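Local coordinates for capsular polysaccharide export system protein KpsC (Thermosulfurimonas dismutans, PDB 6MGD) that probably adds Kdo sugars in beta-(2,7) linkage during synthesis of the glycolipid that carries bacterial capsules, at residues A[26-30]-A[31-35]; A[59-62]-A[63-66]; A[114-117]-A[118-121]; A[122-125]-A[126-130]. All coordinates share one frame; numbering follows the deposited sequence.

Contacts 1 and 2 both pack on the mixed sheet, on the same side of the chain's centre, and touch each other, with Val34 packing on both Phe60 and Val64; both are surface contacts with one buried valine each. Contact 1 caps helix 31-41 with a serine and a glutamate, whereas contact 2 is a tight turn, bonded by an asparagine, that leads into strand 64-71. Contacts 3 and 4 follow one another along helix 117-132, with centres 13 Å apart and 34 to 41 Å from those of the first pair. Contact 3, at the exposed helix start, has weak backbone bonds; contact 4, partly buried, has shorter ones and a charged pair on its outer side.

Contact 1: residues A[26-30]-A[31-35]; sequences GNLSS and RQEVE
Glu33 reaches back over the turn and its OE1 accepts a nearly straight hydrogen bond from Ser29 N (3.0 Å, 173°), the N-H arriving from above the carboxylate plane. The Glu33 chain is extended beyond CG, which lies beside its own backbone N (chi1 -64°), and this brings the carboxylate to the end of the strand. A second polar link is weaker: Ser30 OG, at the N-cap, takes Glu33 N at 3.4 Å. Its carbonyl also starts the helical bonding, Ser30 O accepting from Val34 N at 3.2 Å. Replacing this glutamate by alanine would probably leave the Ser29 N-H without its carboxylate mate and the turn less firmly held. The apolar part is small: Leu28 and Val34 cross at about a right angle, with Leu28 CD1 3.8 Å from Val34 CG2, and both side chains go on to pack against Leu46 of strand 44-49. Serine cap and glutamate three residues on recall a capping box, except that the glutamate binds the N-H before the cap residue. The turn opens the beta-alpha-beta crossover from edge strand 24-28 through helix 31-41 to strand 44-49.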
loop_
_atom_site.group_PDB
_atom_site.type_symbol
_atom_site.label_atom_id
_atom_site.label_comp_id
_atom_site.label_asym_id
_atom_site.label_seq_id
_atom_site.Cartn_x
_atom_site.Cartn_y
_atom_site.Cartn_z
ATOM N N GLY A 26 11.908 18.353 16.419
ATOM C CA GLY A 26 12.005 17.616 17.662
ATOM C C GLY A 26 11.096 16.412 17.651
ATOM O O GLY A 26 10.171 16.314 16.840
ATOM N N ASN A 27 11.371 15.493 18.569
ATOM C CA ASN A 27 10.636 14.239 18.674
ATOM C C ASN A 27 9.818 14.257 19.962
ATOM O O ASN A 27 10.379 14.247 21.062
ATOM C CB ASN A 27 11.590 13.047 18.635
ATOM C CG ASN A 27 10.863 11.724 18.538
ATOM O OD1 ASN A 27 10.236 11.421 17.523
ATOM N ND2 ASN A 27 10.947 10.923 19.592
ATOM N N LEU A 28 8.496 14.287 19.818
ATOM C CA LEU A 28 7.588 14.265 20.957
ATOM C C LEU A 28 7.293 12.817 21.330
ATOM O O LEU A 28 6.968 12.000 20.462
ATOM C CB LEU A 28 6.298 15.014 20.622
ATOM C CG LEU A 28 6.505 16.365 19.929
ATOM C CD1 LEU A 28 5.172 17.003 19.569
ATOM C CD2 LEU A 28 7.334 17.302 20.797
ATOM N N SER A 29 7.409 12.502 22.620
ATOM C CA SER A 29 7.379 11.122 23.086
ATOM C C SER A 29 6.094 10.738 23.805
ATOM O O SER A 29 5.987 9.602 24.278
ATOM C CB SER A 29 8.576 10.850 24.004
ATOM O OG SER A 29 9.794 10.890 23.279
ATOM N N SER A 30 5.117 11.637 23.900
ATOM C CA SER A 30 3.874 11.316 24.588
ATOM C C SER A 30 2.790 12.292 24.156
ATOM O O SER A 30 3.072 13.363 23.613
ATOM C CB SER A 30 4.047 11.351 26.111
ATOM O OG SER A 30 4.456 12.634 26.543
ATOM N N ARG A 31 1.539 11.899 24.410
ATOM C CA ARG A 31 0.413 12.765 24.077
ATOM C C ARG A 31 0.434 14.055 24.887
ATOM O O ARG A 31 0.000 15.101 24.393
ATOM C CB ARG A 31 -0.907 12.022 24.291
ATOM C CG ARG A 31 -0.873 10.988 25.406
ATOM C CD ARG A 31 -1.917 11.263 26.483
ATOM N NE ARG A 31 -3.094 11.956 25.966
ATOM C CZ ARG A 31 -3.438 13.195 26.307
ATOM N NH1 ARG A 31 -4.525 13.752 25.789
ATOM N NH2 ARG A 31 -2.698 13.876 27.172
ATOM N N GLN A 32 0.933 14.003 26.124
ATOM C CA GLN A 32 1.021 15.219 26.927
ATOM C C GLN A 32 2.002 16.212 26.319
ATOM O O GLN A 32 1.751 17.422 26.325
ATOM C CB GLN A 32 1.417 14.883 28.367
ATOM C CG GLN A 32 2.041 13.508 28.553
ATOM C CD GLN A 32 1.002 12.412 28.705
ATOM O OE1 GLN A 32 1.079 11.374 28.047
ATOM N NE2 GLN A 32 0.025 12.639 29.578
ATOM N N GLU A 33 3.122 15.721 25.780
ATOM C CA GLU A 33 4.078 16.614 25.135
ATOM C C GLU A 33 3.485 17.263 23.895
ATOM O O GLU A 33 3.800 18.419 23.588
ATOM C CB GLU A 33 5.353 15.850 24.782
ATOM C CG GLU A 33 6.100 15.323 25.992
ATOM C CD GLU A 33 7.383 14.607 25.625
ATOM O OE1 GLU A 33 7.907 14.840 24.514
ATOM O OE2 GLU A 33 7.868 13.806 26.453
ATOM N N VAL A 34 2.621 16.545 23.176
ATOM C CA VAL A 34 1.945 17.132 22.023
ATOM C C VAL A 34 0.991 18.236 22.467
ATOM O O VAL A 34 0.940 19.311 21.858
ATOM C CB VAL A 34 1.220 16.036 21.220
ATOM C CG1 VAL A 34 0.526 16.633 20.005
ATOM C CG2 VAL A 34 2.200 14.953 20.798
ATOM N N GLU A 35 0.231 17.997 23.540
ATOM C CA GLU A 35 -0.713 19.007 24.012
ATOM C C GLU A 35 0.010 20.223 24.579
ATOM O O GLU A 35 -0.416 21.362 24.359
ATOM C CB GLU A 35 -1.656 18.407 25.059
ATOM C CG GLU A 35 -2.395 17.141 24.622
ATOM C CD GLU A 35 -3.604 17.410 23.736
ATOM O OE1 GLU A 35 -3.525 18.272 22.835
ATOM O OE2 GLU A 35 -4.642 16.748 23.941
#

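Contact 2: residues A[59-62]-A[63-66]; sequences NFNK and SVEV
Phe60 and Val64 meet through their first side-chain carbons, Phe60 CB lying 3.7 Å from Val64 CB. Val64 CG1 continues the contact at 3.9 Å from Phe60 CD1, coming at a slant to the ring, while Val66 CG2 stands farther off near the ring plane, at the edge. The phenylalanine takes up this position with CG opposite its carbonyl carbon (chi1 -55°), which directs the ring toward Val64 and Val66 of the strand. Were the valine at the first of these positions cut back to alanine, both methyls beside Phe60 CB would go, which is likely to open a gap next to the phenylalanine and give it more freedom to shift.

What brings the two residues together is a type I beta turn from Asn61 to Val64. Val64 N donates to Asn61 O at 3.0 Å, from well above the carbonyl plane. Inside it, Asn61 OD1 accepts from Ser63 N at 3.1 Å with a bent N-H angle of 136°, the bond of an Asx turn. Here Asn61 CG sits between its own backbone N and carbonyl carbon (chi1 56°), which folds the amide over the turn. Farther out, Phe60 rests on Val34 of helix 31-41, Leu46 of strand 44-49 and Leu53 of helix 52-56, and Val64 packs on Cys38, Ile44 and Leu46, where strand 64-71 enters the sheet.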
loop_
_atom_site.group_PDB
_atom_site.type_symbol
_atom_site.label_atom_id
_atom_site.label_comp_id
_atom_site.label_asym_id
_atom_site.label_seq_id
_atom_site.Cartn_x
_atom_site.Cartn_y
_atom_site.Cartn_z
ATOM N N ASN A 59 -6.470 11.081 20.549
ATOM C CA ASN A 59 -6.946 12.100 19.628
ATOM C C ASN A 59 -6.544 13.471 20.153
ATOM O O ASN A 59 -6.646 13.740 21.355
ATOM C CB ASN A 59 -8.469 12.028 19.445
ATOM C CG ASN A 59 -8.937 10.675 18.939
ATOM O OD1 ASN A 59 -8.229 9.998 18.191
ATOM N ND2 ASN A 59 -10.137 10.274 19.343
ATOM N N PHE A 60 -6.081 14.327 19.246
ATOM C CA PHE A 60 -5.680 15.690 19.560
ATOM C C PHE A 60 -6.687 16.678 18.988
ATOM O O PHE A 60 -7.476 16.350 18.097
ATOM C CB PHE A 60 -4.283 15.994 19.012
ATOM C CG PHE A 60 -3.232 15.025 19.463
ATOM C CD1 PHE A 60 -2.550 14.243 18.545
ATOM C CD2 PHE A 60 -2.932 14.889 20.808
ATOM C CE1 PHE A 60 -1.586 13.349 18.958
ATOM C CE2 PHE A 60 -1.967 13.994 21.229
ATOM C CZ PHE A 60 -1.292 13.222 20.300
ATOM N N ASN A 61 -6.646 17.904 19.508
ATOM C CA ASN A 61 -7.523 18.951 19.008
ATOM C C ASN A 61 -7.130 19.339 17.582
ATOM O O ASN A 61 -6.082 18.943 17.064
ATOM C CB ASN A 61 -7.481 20.169 19.929
ATOM C CG ASN A 61 -6.079 20.702 20.120
ATOM O OD1 ASN A 61 -5.558 21.420 19.269
ATOM N ND2 ASN A 61 -5.458 20.349 21.239
ATOM N N LYS A 62 -7.989 20.138 16.943
ATOM C CA LYS A 62 -7.812 20.458 15.530
ATOM C C LYS A 62 -6.572 21.301 15.255
ATOM O O LYS A 62 -6.160 21.400 14.093
ATOM C CB LYS A 62 -9.055 21.169 14.988
ATOM C CG LYS A 62 -9.250 20.990 13.486
ATOM C CD LYS A 62 -10.655 21.361 13.038
ATOM C CE LYS A 62 -10.722 22.788 12.521
ATOM N NZ LYS A 62 -12.031 23.066 11.870
ATOM N N SER A 63 -5.963 21.903 16.278
ATOM C CA SER A 63 -4.744 22.674 16.073
ATOM C C SER A 63 -3.506 21.798 15.926
ATOM O O SER A 63 -2.448 22.310 15.542
ATOM C CB SER A 63 -4.543 23.664 17.223
ATOM O OG SER A 63 -5.550 24.663 17.221
ATOM N N VAL A 64 -3.604 20.503 16.217
ATOM C CA VAL A 64 -2.506 19.567 16.000
ATOM C C VAL A 64 -2.714 18.953 14.620
ATOM O O VAL A 64 -3.505 18.024 14.451
ATOM C CB VAL A 64 -2.438 18.500 17.093
ATOM C CG1 VAL A 64 -1.286 17.543 16.829
ATOM C CG2 VAL A 64 -2.293 19.145 18.460
ATOM N N GLU A 65 -2.008 19.484 13.623
ATOM C CA GLU A 65 -2.100 18.967 12.264
ATOM C C GLU A 65 -1.308 17.669 12.170
ATOM O O GLU A 65 -0.089 17.662 12.368
ATOM C CB GLU A 65 -1.581 19.996 11.263
ATOM C CG GLU A 65 -1.772 19.597 9.808
ATOM C CD GLU A 65 -1.314 20.674 8.843
ATOM O OE1 GLU A 65 -0.686 21.655 9.298
ATOM O OE2 GLU A 65 -1.584 20.542 7.629
ATOM N N VAL A 66 -2.000 16.574 11.871
ATOM C CA VAL A 66 -1.409 15.241 11.890
ATOM C C VAL A 66 -1.126 14.799 10.461
ATOM O O VAL A 66 -2.013 14.838 9.599
ATOM C CB VAL A 66 -2.327 14.235 12.603
ATOM C CG1 VAL A 66 -1.779 12.822 12.461
ATOM C CG2 VAL A 66 -2.481 14.609 14.071
#

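Contact 3: residues A[114-117]-A[118-121]; sequences KFDN and VILE
Leu120 N gives Asp116 O a weak hydrogen bond (3.4 Å, 152°), the first helical bond of helix 117-132, with Asp116 at the N-cap position. Carbon packs against the same oxygen: Ile119 CG2 lies 3.3 Å from Asp116 O, and Leu120 CG is also close. The first turn is loosely bonded, since the next bond, from Glu121 N to Asn117 O, is weak too, at 3.4 Å.

The Asp116 carboxylate is folded in over the first turn, its CG lying between backbone N and carbonyl carbon (chi1 68°). The two oxygens part company there. Asp116 OD1 comes to 3.3 Å from Ile119 CG2, where the side chains cross at about a right angle, and Asp116 OD2 lies 3.6 Å from Val118 CB. A negative charge at this helix end would probably be favoured by the N-H groups that point out of it.

Just before the cap, the loop adds an apolar partner: Phe115 CB rests 3.9 Å from Ile119 CG2, and that methyl meets the ring obliquely. Phe115 and Ile119 continue to helix 286-296, both touching Leu296, so the buried isoleucine links the start of the helix to that neighbour. On the exposed side, Glu121 CG, beside its own backbone N (chi1 -50°), comes to 3.1 Å from Asn117 O.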
loop_
_atom_site.group_PDB
_atom_site.type_symbol
_atom_site.label_atom_id
_atom_site.label_comp_id
_atom_site.label_asym_id
_atom_site.label_seq_id
_atom_site.Cartn_x
_atom_site.Cartn_y
_atom_site.Cartn_z
ATOM N N LYS A 114 -8.873 15.204 -11.032
ATOM C CA LYS A 114 -8.445 16.211 -12.002
ATOM C C LYS A 114 -7.125 15.743 -12.598
ATOM O O LYS A 114 -6.045 16.126 -12.150
ATOM C CB LYS A 114 -8.319 17.585 -11.352
ATOM C CG LYS A 114 -8.660 17.613 -9.869
ATOM C CD LYS A 114 -9.222 18.964 -9.430
ATOM C CE LYS A 114 -8.232 20.099 -9.652
ATOM N NZ LYS A 114 -8.428 20.784 -10.963
ATOM N N PHE A 115 -7.213 14.890 -13.619
ATOM C CA PHE A 115 -6.043 14.294 -14.263
ATOM C C PHE A 115 -5.992 14.777 -15.709
ATOM O O PHE A 115 -6.726 14.273 -16.565
ATOM C CB PHE A 115 -6.094 12.770 -14.191
ATOM C CG PHE A 115 -6.064 12.225 -12.789
ATOM C CD1 PHE A 115 -5.388 12.895 -11.781
ATOM C CD2 PHE A 115 -6.714 11.042 -12.480
ATOM C CE1 PHE A 115 -5.362 12.393 -10.491
ATOM C CE2 PHE A 115 -6.693 10.535 -11.195
ATOM C CZ PHE A 115 -6.016 11.211 -10.198
ATOM N N ASP A 116 -5.120 15.744 -15.984
ATOM C CA ASP A 116 -4.995 16.272 -17.334
ATOM C C ASP A 116 -4.314 15.244 -18.239
ATOM O O ASP A 116 -3.874 14.177 -17.801
ATOM C CB ASP A 116 -4.230 17.594 -17.318
ATOM C CG ASP A 116 -2.777 17.423 -16.931
ATOM O OD1 ASP A 116 -2.485 16.577 -16.061
ATOM O OD2 ASP A 116 -1.926 18.134 -17.503
ATOM N N ASN A 117 -4.225 15.580 -19.528
ATOM C CA ASN A 117 -3.706 14.631 -20.506
ATOM C C ASN A 117 -2.235 14.308 -20.270
ATOM O O ASN A 117 -1.783 13.212 -20.619
ATOM C CB ASN A 117 -3.900 15.176 -21.920
ATOM C CG ASN A 117 -3.236 16.523 -22.117
ATOM O OD1 ASN A 117 -3.088 17.296 -21.170
ATOM N ND2 ASN A 117 -2.832 16.812 -23.347
ATOM N N VAL A 118 -1.477 15.235 -19.679
ATOM C CA VAL A 118 -0.037 15.032 -19.531
ATOM C C VAL A 118 0.253 13.965 -18.481
ATOM O O VAL A 118 1.089 13.078 -18.692
ATOM C CB VAL A 118 0.659 16.362 -19.194
ATOM C CG1 VAL A 118 2.127 16.129 -18.864
ATOM C CG2 VAL A 118 0.520 17.336 -20.355
ATOM N N ILE A 119 -0.430 14.031 -17.334
ATOM C CA ILE A 119 -0.176 13.065 -16.272
ATOM C C ILE A 119 -0.660 11.671 -16.655
ATOM O O ILE A 119 -0.138 10.674 -16.141
ATOM C CB ILE A 119 -0.814 13.533 -14.948
ATOM C CG1 ILE A 119 -0.261 12.724 -13.772
ATOM C CG2 ILE A 119 -2.330 13.421 -15.004
ATOM C CD1 ILE A 119 -0.712 13.223 -12.423
ATOM N N LEU A 120 -1.639 11.570 -17.556
ATOM C CA LEU A 120 -2.054 10.256 -18.037
ATOM C C LEU A 120 -0.975 9.612 -18.897
ATOM O O LEU A 120 -0.859 8.381 -18.920
ATOM C CB LEU A 120 -3.362 10.367 -18.816
ATOM C CG LEU A 120 -4.599 10.722 -17.991
ATOM C CD1 LEU A 120 -5.831 10.806 -18.880
ATOM C CD2 LEU A 120 -4.803 9.710 -16.873
ATOM N N GLU A 121 -0.185 10.421 -19.609
ATOM C CA GLU A 121 0.928 9.876 -20.381
ATOM C C GLU A 121 1.966 9.244 -19.463
ATOM O O GLU A 121 2.400 8.108 -19.687
ATOM C CB GLU A 121 1.572 10.969 -21.235
ATOM C CG GLU A 121 0.604 11.796 -22.064
ATOM C CD GLU A 121 -0.207 10.965 -23.037
ATOM O OE1 GLU A 121 -1.360 11.350 -23.327
ATOM O OE2 GLU A 121 0.305 9.929 -23.513
#

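Contact 4: residues A[122-125]-A[126-130]; sequences RAQR and VIELL
Val126 and Arg122 mark the tight side of this regular alpha-helical stretch of helix 117-132. Val126 N donates to Arg122 O at 2.7 Å, almost in line with the carbonyl bond, and Val126 CG2 closes in on the same oxygen at 3.2 Å. One residue on, Ala123 O accepts from Ile127 N at 3.0 Å, and Ile127 CG1 packs against the same oxygen at 3.2 Å. Further bonds of the same i to i+4 kind run from Glu128 N to Gln124 O and from Leu129 N to Arg125 O. Ala123 and Ile127 pack on helix 286-296, whereas Val126 and Leu130 pack on Ile315 of helix 311-322, so the helix is held between the two. Arg122 reaches the second of them as well, with NE in a salt bridge to Glu312.

The outer side is looser and charged. Arg125, an exposed residue that also touches a crystal neighbour, starts with CG beside its backbone N (chi1 -59°) and bends at chi2 and chi3, which turns its guanidinium along the helix to run side by side with Glu128. The carboxylate stands at the guanidinium edge, its plane 86° from that of the arginine group. There the pair forms a salt bridge one turn apart, though the modelled 2.5 Å between Arg125 NH1 and Glu128 OE1 is doubtfully short and the exact separation carries no weight.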
loop_
_atom_site.group_PDB
_atom_site.type_symbol
_atom_site.label_atom_id
_atom_site.label_comp_id
_atom_site.label_asym_id
_atom_site.label_seq_id
_atom_site.Cartn_x
_atom_site.Cartn_y
_atom_site.Cartn_z
ATOM N N ARG A 122 2.379 9.973 -18.422
ATOM C CA ARG A 122 3.364 9.442 -17.486
ATOM C C ARG A 122 2.868 8.159 -16.833
ATOM O O ARG A 122 3.631 7.199 -16.677
ATOM C CB ARG A 122 3.690 10.484 -16.419
ATOM C CG ARG A 122 4.272 11.779 -16.947
ATOM C CD ARG A 122 4.345 12.794 -15.826
ATOM N NE ARG A 122 4.830 12.179 -14.592
ATOM C CZ ARG A 122 4.668 12.702 -13.382
ATOM N NH1 ARG A 122 4.024 13.851 -13.237
ATOM N NH2 ARG A 122 5.144 12.072 -12.317
ATOM N N ALA A 123 1.590 8.127 -16.444
ATOM C CA ALA A 123 1.031 6.924 -15.834
ATOM C C ALA A 123 1.142 5.730 -16.771
ATOM O O ALA A 123 1.454 4.616 -16.336
ATOM C CB ALA A 123 -0.426 7.163 -15.437
ATOM N N GLN A 124 0.896 5.942 -18.066
ATOM C CA GLN A 124 1.049 4.853 -19.023
ATOM C C GLN A 124 2.512 4.462 -19.193
ATOM O O GLN A 124 2.818 3.281 -19.389
ATOM C CB GLN A 124 0.436 5.240 -20.368
ATOM C CG GLN A 124 0.371 4.088 -21.354
ATOM C CD GLN A 124 -0.291 2.856 -20.760
ATOM O OE1 GLN A 124 -1.358 2.942 -20.150
ATOM N NE2 GLN A 124 0.347 1.703 -20.928
ATOM N N ARG A 125 3.426 5.434 -19.115
ATOM C CA ARG A 125 4.848 5.119 -19.174
ATOM C C ARG A 125 5.292 4.345 -17.937
ATOM O O ARG A 125 6.109 3.421 -18.037
ATOM C CB ARG A 125 5.666 6.403 -19.327
ATOM C CG ARG A 125 5.333 7.226 -20.571
ATOM C CD ARG A 125 6.236 6.887 -21.747
ATOM N NE ARG A 125 6.124 5.489 -22.157
ATOM C CZ ARG A 125 5.221 5.031 -23.017
ATOM N NH1 ARG A 125 5.196 3.744 -23.332
ATOM N NH2 ARG A 125 4.341 5.859 -23.564
ATOM N N VAL A 126 4.765 4.706 -16.764
ATOM C CA VAL A 126 5.144 4.015 -15.534
ATOM C C VAL A 126 4.629 2.582 -15.543
ATOM O O VAL A 126 5.308 1.660 -15.075
ATOM C CB VAL A 126 4.636 4.797 -14.307
ATOM C CG1 VAL A 126 4.855 3.997 -13.029
ATOM C CG2 VAL A 126 5.334 6.144 -14.213
ATOM N N ILE A 127 3.424 2.370 -16.079
ATOM C CA ILE A 127 2.882 1.018 -16.183
ATOM C C ILE A 127 3.765 0.165 -17.086
ATOM O O ILE A 127 4.141 -0.960 -16.736
ATOM C CB ILE A 127 1.428 1.061 -16.687
ATOM C CG1 ILE A 127 0.511 1.650 -15.611
ATOM C CG2 ILE A 127 0.956 -0.326 -17.093
ATOM C CD1 ILE A 127 -0.905 1.903 -16.084
ATOM N N GLU A 128 4.122 0.699 -18.257
ATOM C CA GLU A 128 4.992 -0.033 -19.171
ATOM C C GLU A 128 6.363 -0.274 -18.552
ATOM O O GLU A 128 6.946 -1.353 -18.714
ATOM C CB GLU A 128 5.119 0.726 -20.492
ATOM C CG GLU A 128 4.732 -0.091 -21.712
ATOM C CD GLU A 128 4.940 0.661 -23.009
ATOM O OE1 GLU A 128 4.099 1.529 -23.344
ATOM O OE2 GLU A 128 5.954 0.392 -23.688
ATOM N N LEU A 129 6.891 0.718 -17.828
ATOM C CA LEU A 129 8.192 0.559 -17.183
ATOM C C LEU A 129 8.170 -0.563 -16.152
ATOM O O LEU A 129 9.103 -1.371 -16.083
ATOM C CB LEU A 129 8.617 1.871 -16.523
ATOM C CG LEU A 129 9.525 2.821 -17.301
ATOM C CD1 LEU A 129 9.815 4.054 -16.463
ATOM C CD2 LEU A 129 10.816 2.123 -17.698
ATOM N N LEU A 130 7.111 -0.625 -15.337
ATOM C CA LEU A 130 7.046 -1.625 -14.276
ATOM C C LEU A 130 6.894 -3.030 -14.843
ATOM O O LEU A 130 7.541 -3.972 -14.367
ATOM C CB LEU A 130 5.894 -1.304 -13.323
ATOM C CG LEU A 130 6.023 -0.051 -12.450
ATOM C CD1 LEU A 130 4.778 0.136 -11.586
ATOM C CD2 LEU A 130 7.269 -0.126 -11.587
#